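Hemin degrading factor (Pseudomonas aeruginosa, PDB 4IMH) binds heme in the cytoplasm and probably takes part in its intracellular trafficking and hand-over for degradation. Local coordinates at residues Ala203-Thr208 with Val305-Thr310; Ile256-Gly261 with Val328-Ala333. One frame throughout, in Å; residues are numbered along the deposited sequence.

Contact 1: residues Ala203-Thr208 with Val305-Thr310; sequences AALKDT and VRKPST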
loop_
_atom_site.group_PDB
_atom_site.type_symbol
_atom_site.label_atom_id
_atom_site.label_comp_id
_atom_site.label_asym_id
_atom_site.label_seq_id
_atom_site.Cartn_x
_atom_site.Cartn_y
_atom_site.Cartn_z
ATOM N N ALA A 203 10.026 -17.505 -18.759
ATOM C CA ALA A 203 11.039 -17.132 -19.736
ATOM C C ALA A 203 10.388 -16.422 -20.910
ATOM O O ALA A 203 10.999 -15.565 -21.545
ATOM C CB ALA A 203 11.810 -18.353 -20.188
ATOM N N ALA A 204 9.119 -16.740 -21.156
ATOM C CA ALA A 204 8.414 -16.151 -22.281
ATOM C C ALA A 204 7.684 -14.860 -21.939
ATOM O O ALA A 204 7.067 -14.280 -22.833
ATOM C CB ALA A 204 7.423 -17.156 -22.873
ATOM N N LEU A 205 7.682 -14.441 -20.668
ATOM C CA LEU A 205 6.995 -13.210 -20.273
ATOM C C LEU A 205 7.333 -12.045 -21.185
ATOM O O LEU A 205 8.485 -11.861 -21.549
ATOM C CB LEU A 205 7.324 -12.822 -18.827
ATOM C CG LEU A 205 6.267 -12.399 -17.827
ATOM C CD1 LEU A 205 4.974 -13.209 -17.868
ATOM C CD2 LEU A 205 6.931 -12.479 -16.438
ATOM N N LYS A 206 6.324 -11.250 -21.543
ATOM C CA LYS A 206 6.525 -10.129 -22.477
ATOM C C LYS A 206 6.252 -8.793 -21.823
ATOM O O LYS A 206 6.657 -7.730 -22.298
ATOM C CB LYS A 206 5.673 -10.303 -23.728
ATOM C CG LYS A 206 6.186 -11.436 -24.649
ATOM C CD LYS A 206 7.670 -11.231 -25.076
ATOM C CE LYS A 206 8.188 -12.301 -26.063
ATOM N NZ LYS A 206 9.137 -13.329 -25.463
ATOM N N ASP A 207 5.537 -8.860 -20.725
ATOM C CA ASP A 207 5.179 -7.681 -19.997
ATOM C C ASP A 207 5.099 -8.097 -18.540
ATOM O O ASP A 207 4.453 -9.085 -18.186
ATOM C CB ASP A 207 3.855 -7.124 -20.536
ATOM C CG ASP A 207 3.341 -5.941 -19.744
ATOM O OD1 ASP A 207 4.071 -5.434 -18.864
ATOM O OD2 ASP A 207 2.197 -5.512 -20.022
ATOM N N THR A 208 5.782 -7.346 -17.693
ATOM C CA THR A 208 5.826 -7.672 -16.281
ATOM C C THR A 208 4.402 -7.554 -15.666
ATOM O O THR A 208 4.108 -8.130 -14.614
ATOM C CB THR A 208 6.841 -6.773 -15.565
ATOM O OG1 THR A 208 6.577 -5.399 -15.875
ATOM C CG2 THR A 208 8.243 -7.115 -16.043
ATOM N N VAL A 305 14.498 -10.929 -7.895
ATOM C CA VAL A 305 13.636 -11.515 -8.925
ATOM C C VAL A 305 13.982 -10.867 -10.243
ATOM O O VAL A 305 14.167 -9.654 -10.312
ATOM C CB VAL A 305 12.142 -11.296 -8.628
ATOM C CG1 VAL A 305 11.282 -12.011 -9.635
ATOM C CG2 VAL A 305 11.787 -11.727 -7.192
ATOM N N ARG A 306 14.115 -11.688 -11.277
ATOM C CA ARG A 306 14.373 -11.220 -12.618
ATOM C C ARG A 306 13.241 -11.727 -13.537
ATOM O O ARG A 306 12.971 -12.928 -13.588
ATOM C CB ARG A 306 15.743 -11.713 -13.132
ATOM C CG ARG A 306 16.942 -10.997 -12.447
ATOM C CD ARG A 306 18.255 -11.659 -12.913
ATOM N NE ARG A 306 18.492 -12.857 -12.117
ATOM C CZ ARG A 306 19.374 -12.947 -11.121
ATOM N NH1 ARG A 306 19.490 -14.077 -10.441
ATOM N NH2 ARG A 306 20.154 -11.928 -10.801
ATOM N N LYS A 307 12.612 -10.806 -14.253
ATOM C CA LYS A 307 11.558 -11.157 -15.207
ATOM C C LYS A 307 11.855 -10.597 -16.588
ATOM O O LYS A 307 12.124 -9.389 -16.707
ATOM C CB LYS A 307 10.198 -10.598 -14.714
ATOM C CG LYS A 307 9.776 -11.073 -13.361
ATOM C CD LYS A 307 8.321 -10.630 -13.041
ATOM C CE LYS A 307 8.063 -10.772 -11.591
ATOM N NZ LYS A 307 8.538 -9.564 -10.875
ATOM N N PRO A 308 11.759 -11.434 -17.643
ATOM C CA PRO A 308 11.932 -10.851 -18.973
ATOM C C PRO A 308 10.725 -10.027 -19.383
ATOM O O PRO A 308 9.676 -10.095 -18.742
ATOM C CB PRO A 308 12.133 -12.075 -19.878
ATOM C CG PRO A 308 11.444 -13.146 -19.204
ATOM C CD PRO A 308 11.517 -12.888 -17.734
ATOM N N SER A 309 10.881 -9.262 -20.454
ATOM C CA SER A 309 9.805 -8.393 -20.904
ATOM C C SER A 309 10.211 -7.832 -22.242
ATOM O O SER A 309 11.353 -8.018 -22.669
ATOM C CB SER A 309 9.550 -7.278 -19.881
ATOM O OG SER A 309 10.363 -6.161 -20.170
ATOM N N THR A 310 9.274 -7.142 -22.887
ATOM C CA THR A 310 9.482 -6.495 -24.175
ATOM C C THR A 310 10.575 -5.464 -24.075
ATOM O O THR A 310 11.248 -5.176 -25.062
ATOM C CB THR A 310 8.192 -5.798 -24.673
ATOM O OG1 THR A 310 7.113 -6.737 -24.671
ATOM C CG2 THR A 310 8.375 -5.243 -26.083
#

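Contact 2: residues Ile256-Gly261 with Val328-Ala333; sequences IMVFVG and VQLFGA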
loop_
_atom_site.group_PDB
_atom_site.type_symbol
_atom_site.label_atom_id
_atom_site.label_comp_id
_atom_site.label_asym_id
_atom_site.label_seq_id
_atom_site.Cartn_x
_atom_site.Cartn_y
_atom_site.Cartn_z
ATOM N N ILE A 256 15.227 5.133 -7.448
ATOM C CA ILE A 256 14.641 3.835 -7.310
ATOM C C ILE A 256 13.126 3.959 -7.317
ATOM O O ILE A 256 12.584 5.064 -7.346
ATOM C CB ILE A 256 15.120 3.127 -6.032
ATOM C CG1 ILE A 256 14.907 3.978 -4.795
ATOM C CG2 ILE A 256 16.616 2.784 -6.176
ATOM C CD1 ILE A 256 14.913 3.150 -3.520
ATOM N N MET A 257 12.462 2.823 -7.295
ATOM C CA MET A 257 11.022 2.809 -7.114
ATOM C C MET A 257 10.698 1.901 -5.940
ATOM O O MET A 257 11.220 0.790 -5.855
ATOM C CB MET A 257 10.300 2.343 -8.383
ATOM C CG MET A 257 10.515 3.217 -9.591
ATOM S SD MET A 257 9.612 2.575 -11.019
ATOM C CE MET A 257 7.955 3.029 -10.630
ATOM N N VAL A 258 9.841 2.395 -5.044
ATOM C CA VAL A 258 9.416 1.691 -3.836
ATOM C C VAL A 258 7.896 1.513 -3.885
ATOM O O VAL A 258 7.169 2.505 -3.867
ATOM C CB VAL A 258 9.803 2.472 -2.553
ATOM C CG1 VAL A 258 9.456 1.643 -1.316
ATOM C CG2 VAL A 258 11.293 2.884 -2.570
ATOM N N PHE A 259 7.439 0.259 -3.967
ATOM C CA PHE A 259 6.017 -0.103 -4.069
ATOM C C PHE A 259 5.557 -0.667 -2.747
ATOM O O PHE A 259 6.145 -1.619 -2.264
ATOM C CB PHE A 259 5.736 -1.201 -5.126
ATOM C CG PHE A 259 5.873 -0.776 -6.573
ATOM C CD1 PHE A 259 7.053 -0.253 -7.052
ATOM C CD2 PHE A 259 4.844 -1.023 -7.476
ATOM C CE1 PHE A 259 7.188 0.084 -8.383
ATOM C CE2 PHE A 259 4.980 -0.686 -8.826
ATOM C CZ PHE A 259 6.165 -0.135 -9.268
ATOM N N VAL A 260 4.473 -0.137 -2.187
ATOM C CA VAL A 260 3.917 -0.673 -0.940
ATOM C C VAL A 260 2.431 -0.732 -1.104
ATOM O O VAL A 260 1.805 0.251 -1.527
ATOM C CB VAL A 260 4.275 0.164 0.301
ATOM C CG1 VAL A 260 3.433 -0.279 1.510
ATOM C CG2 VAL A 260 5.727 0.078 0.608
ATOM N N GLY A 261 1.860 -1.888 -0.812
ATOM C CA GLY A 261 0.442 -2.047 -1.072
ATOM C C GLY A 261 -0.279 -3.032 -0.201
ATOM O O GLY A 261 0.315 -3.732 0.623
ATOM N N VAL A 328 6.860 -5.082 0.547
ATOM C CA VAL A 328 7.467 -4.006 -0.202
ATOM C C VAL A 328 8.250 -4.580 -1.397
ATOM O O VAL A 328 8.797 -5.674 -1.306
ATOM C CB VAL A 328 8.377 -3.139 0.715
ATOM C CG1 VAL A 328 9.449 -3.893 1.391
ATOM C CG2 VAL A 328 8.925 -1.941 -0.046
ATOM N N GLN A 329 8.260 -3.840 -2.503
ATOM C CA GLN A 329 9.045 -4.177 -3.704
ATOM C C GLN A 329 9.872 -3.011 -4.146
ATOM O O GLN A 329 9.411 -1.878 -4.131
ATOM C CB GLN A 329 8.151 -4.558 -4.884
ATOM C CG GLN A 329 7.326 -5.783 -4.724
ATOM C CD GLN A 329 6.357 -5.901 -5.900
ATOM O OE1 GLN A 329 5.474 -5.068 -6.062
ATOM N NE2 GLN A 329 6.576 -6.888 -6.758
ATOM N N LEU A 330 11.092 -3.296 -4.572
ATOM C CA LEU A 330 12.015 -2.291 -5.064
ATOM C C LEU A 330 12.359 -2.601 -6.513
ATOM O O LEU A 330 12.642 -3.768 -6.851
ATOM C CB LEU A 330 13.292 -2.285 -4.243
ATOM C CG LEU A 330 13.245 -1.884 -2.759
ATOM C CD1 LEU A 330 14.603 -1.382 -2.281
ATOM C CD2 LEU A 330 12.237 -0.925 -2.438
ATOM N N PHE A 331 12.342 -1.559 -7.336
ATOM C CA PHE A 331 12.755 -1.588 -8.745
ATOM C C PHE A 331 13.708 -0.400 -8.969
ATOM O O PHE A 331 13.811 0.486 -8.120
ATOM C CB PHE A 331 11.559 -1.443 -9.708
ATOM C CG PHE A 331 10.516 -2.518 -9.591
ATOM C CD1 PHE A 331 9.536 -2.458 -8.601
ATOM C CD2 PHE A 331 10.448 -3.533 -10.528
ATOM C CE1 PHE A 331 8.571 -3.430 -8.510
ATOM C CE2 PHE A 331 9.441 -4.504 -10.463
ATOM C CZ PHE A 331 8.528 -4.463 -9.447
ATOM N N GLY A 332 14.386 -0.386 -10.110
ATOM C CA GLY A 332 15.051 0.804 -10.608
ATOM C C GLY A 332 14.027 1.760 -11.222
ATOM O O GLY A 332 12.973 1.345 -11.717
ATOM N N ALA A 333 14.303 3.051 -11.144
ATOM C CA ALA A 333 13.490 4.018 -11.855
ATOM C C ALA A 333 13.672 3.785 -13.345
ATOM O O ALA A 333 14.803 3.691 -13.827
ATOM C CB ALA A 333 13.890 5.425 -11.492
HETATM O O HOH W 1 4.807 -4.121 -2.811
#

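Contact 1: residues Ala203-Thr208 with Val305-Thr310
Part of the heme-binding site of PhuS lies here, where the loop that follows helix 195-204 and leads to the axial ligand His209 is set against the end of strand 301-307; Thr208 and Lys307, one from each segment, are both heme-binding residues, although this chain carries no heme. The loop and the strand end are tied together at Lys206 O, which takes two bonds from Thr310. The hydroxyl OG1 of Thr310 donates to it at 2.6 Å, and the amide N of the same residue at 2.7 Å, the latter from well above the carbonyl plane. With chi1 at -53°, OG1 of Thr310 sits beside its own backbone N, which brings both donors to the same acceptor. Nearer the strand, CG of Pro308 lies 3.4 Å from Ala203 O, a carbon-to-carbonyl-oxygen contact, and makes an apolar one with Leu205 CB at 4.1 Å. Leu205 and Lys307 run side by side in the same direction, CD2 of the leucine 4.1 Å from CD of the lysine, whose charged end continues to Phe211 in a cation-pi contact. Asp207 turns away, and its OD1 accepts a hydrogen bond from the backbone N of His209, which ties the loop to the axial residue. Beyond Pro308, the methyl CG2 of Thr208 rests 4.1 Å from Ser309 CB.

Contact 2: residues Ile256-Gly261 with Val328-Ala333
Phe259 and Phe331 meet obliquely on one face of an antiparallel strand pair, their ring centroids 4.9 Å apart and their planes inclined at 52°. Atom CE1 of Phe331 lies over one face of the Phe259 ring, toward its rim, and CD1 of Phe331 comes within 3.5 Å of Phe259 CE1. The side chain of Met257 leads away at its end, yet SD passes 3.6 Å from Gly332 O. The opposite face is aliphatic: Val258 CG1 touches Val328 CG2 at 3.8 Å, and Leu330 lies alongside Val258, pointing the same way, with CD2 against both valine methyls. What sets these pairs opposite one another is the backbone. Met257 with Phe331 and Phe259 with Gln329 are hydrogen-bonded pairs, each joined by two bonds; the straightest, from Phe259 N to Gln329 O, is 2.9 Å with an N-H...O angle of 174°. A CA-H...O contact from Leu330 CA to Met257 O supplements them. Both strands lie in the second HemS/ChuX domain, Gln329 beside heme-binding Arg222. Farther out, strands 265-271 and 314-320 continue the sheet on either side of the pair. Helix 241-252 covers Val328 and Leu330, strand 290-295 packs on Val258 and Val260, and Ile266 and Ile268 of strand 265-271 adjoin Phe259.

Overall arrangement
Both contacts reach the same antiparallel sheet, contact 1 through strand 301-307 and contact 2 through strands 256-262 and 326-332, with strand 314-320 standing between strands 301-307 and 326-332. Their centres are about 17 Å apart, but the nearest atoms approach to about 5 Å without touching, with the side chains of Lys307 and Phe331 at about that separation. Arg222, another heme-binding residue, connects the two regions: its side chain is about 4 Å from that of Lys307 and about 3 Å from that of Gln329. Contact 1 thus supplies heme-binding residues directly, whereas contact 2 supplies sheet framework beside them, an example of a ligand site assembled from a loop and the end of a regular strand.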